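DNA ligase (Alteromonas mediterranea, PDB 6GDR) catalyses ATP-dependent sealing of breaks in the DNA backbone, as a minimal Lig E ligase that works through a covalent enzyme-adenylate intermediate. Local coordinates at a contact of chain A with DNA. Residues are numbered along the deposited sequence; one frame, centred on the assembly and turned at random.

A contact of chain A with DNA. Residues 37-38, 81, 283. With nucleotides of chain B.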
loop_
_atom_site.group_PDB
_atom_site.type_symbol
_atom_site.label_atom_id
_atom_site.label_comp_id
_atom_site.label_asym_id
_atom_site.label_seq_id
_atom_site.Cartn_x
_atom_site.Cartn_y
_atom_site.Cartn_z
ATOM N N GLY A 37 3.301 4.291 2.730
ATOM C CA GLY A 37 4.657 4.731 2.494
ATOM C C GLY A 37 5.236 4.087 1.248
ATOM O O GLY A 37 4.529 3.793 0.280
ATOM N N ILE A 38 6.549 3.873 1.285
ATOM C CA ILE A 38 7.284 3.221 0.209
ATOM C C ILE A 38 7.881 1.935 0.760
ATOM O O ILE A 38 8.571 1.956 1.786
ATOM C CB ILE A 38 8.392 4.129 -0.361
ATOM C CG1 ILE A 38 7.802 5.429 -0.920
ATOM C CG2 ILE A 38 9.191 3.390 -1.432
ATOM C CD1 ILE A 38 6.940 5.255 -2.159
ATOM N N PHE A 81 1.979 10.444 1.800
ATOM C CA PHE A 81 2.566 9.562 0.795
ATOM C C PHE A 81 3.288 10.355 -0.288
ATOM O O PHE A 81 4.474 10.126 -0.553
ATOM C CB PHE A 81 1.495 8.672 0.167
ATOM C CG PHE A 81 1.970 7.956 -1.062
ATOM C CD1 PHE A 81 1.571 8.371 -2.322
ATOM C CD2 PHE A 81 2.844 6.887 -0.960
ATOM C CE1 PHE A 81 2.018 7.719 -3.455
ATOM C CE2 PHE A 81 3.295 6.234 -2.088
ATOM C CZ PHE A 81 2.882 6.651 -3.338
ATOM N N PHE A 283 -6.799 5.217 -7.073
ATOM C CA PHE A 283 -7.078 3.820 -7.404
ATOM C C PHE A 283 -8.503 3.647 -7.920
ATOM O O PHE A 283 -9.129 2.606 -7.708
ATOM C CB PHE A 283 -6.843 2.906 -6.198
ATOM C CG PHE A 283 -5.528 3.132 -5.502
ATOM C CD1 PHE A 283 -4.424 3.604 -6.194
ATOM C CD2 PHE A 283 -5.401 2.870 -4.146
ATOM C CE1 PHE A 283 -3.218 3.810 -5.546
ATOM C CE2 PHE A 283 -4.198 3.075 -3.494
ATOM C CZ PHE A 283 -3.107 3.544 -4.195
ATOM P P DC B 9 9.203 0.459 -8.366
ATOM O OP1 DC B 9 10.045 -0.404 -7.464
ATOM O OP2 DC B 9 8.092 -0.331 -9.001
ATOM O "O5'" DC B 9 8.636 1.706 -7.596
ATOM C "C5'" DC B 9 8.615 1.679 -6.188
ATOM C "C4'" DC B 9 7.945 2.959 -5.683
ATOM O "O4'" DC B 9 7.835 3.834 -6.623
ATOM C "C3'" DC B 9 6.468 2.635 -5.266
ATOM O "O3'" DC B 9 6.447 2.250 -3.995
ATOM C "C2'" DC B 9 5.737 3.973 -5.479
ATOM C "C1'" DC B 9 6.343 4.501 -6.521
ATOM N N1 DC B 9 5.628 4.231 -7.688
ATOM C C2 DC B 9 4.547 5.113 -8.095
ATOM O O2 DC B 9 4.265 6.085 -7.419
ATOM N N3 DC B 9 3.798 4.830 -9.321
ATOM C C4 DC B 9 4.110 3.706 -10.118
ATOM N N4 DC B 9 3.372 3.455 -11.297
ATOM C C5 DC B 9 5.205 2.807 -9.712
ATOM C C6 DC B 9 5.952 3.086 -8.491
ATOM P P DC B 10 5.630 0.937 -3.561
ATOM O OP1 DC B 10 6.033 0.613 -2.175
ATOM O OP2 DC B 10 5.787 -0.080 -4.626
ATOM O "O5'" DC B 10 4.109 1.433 -3.548
ATOM C "C5'" DC B 10 3.725 2.461 -2.650
ATOM C "C4'" DC B 10 2.401 3.084 -3.050
ATOM O "O4'" DC B 10 2.504 3.670 -4.371
ATOM C "C3'" DC B 10 1.236 2.122 -3.160
ATOM O "O3'" DC B 10 0.679 1.838 -1.881
ATOM C "C2'" DC B 10 0.279 2.895 -4.059
ATOM C "C1'" DC B 10 1.221 3.676 -4.983
ATOM N N1 DC B 10 1.332 3.085 -6.347
ATOM C C2 DC B 10 0.464 3.512 -7.359
ATOM O O2 DC B 10 -0.375 4.385 -7.108
ATOM N N3 DC B 10 0.572 2.958 -8.591
ATOM C C4 DC B 10 1.489 2.019 -8.823
ATOM N N4 DC B 10 1.554 1.502 -10.054
ATOM C C5 DC B 10 2.378 1.568 -7.804
ATOM C C6 DC B 10 2.263 2.122 -6.593
HETATM O O HOH W 1 1.671 3.138 0.234
#
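The KXDG stretch of the nucleotidyltransferase fold, ligase motif one, starts at the nucleophilic Lys34 and closes with Gly37, which meets the end of DNA chain B; the next residue, Ile38, starts strand 38-42, Phe81 opens helix 81-89 and Phe283 reaches in from the OB-like domain. The carbonyl O of Gly37 comes within 3.3 Å of C5' of DC10 and shares water 1 with that nucleotide's O3'. The water lies 2.9 Å from Gly37 O, and O3' of DC10 is 2.7 Å from water 1. Ile38 lays the tip of its longer branch, CD1, 3.6 Å from O3' of DC9, the bridging oxygen of the phosphodiester between DC9 and DC10. With chi1 at 168°, the ring of Phe81 swings away from its backbone N and turns its outer rim towards the deoxyribose of DC10: CE2 lies 3.4 Å from C4' and CZ 3.2 Å from the ring oxygen O4', with the sugar lying obliquely off the ring plane. Gly37 O sits at the edge of this ring, in plane. With an alanine at Phe81 the deoxyribose is likely to lose the CE2 and CZ contacts and be freer to shift. From another side of the same nucleotide, Phe283 points its CE1 edge, in plane, at the minor-groove O2 of DC10 (3.3 Å), with CZ 3.5 Å from C2'. Apart from that O2, the contacts fall on sugar and backbone, so the patch probably depends little on base identity while helping hold the 3' terminus beside the AMP pocket for sealing.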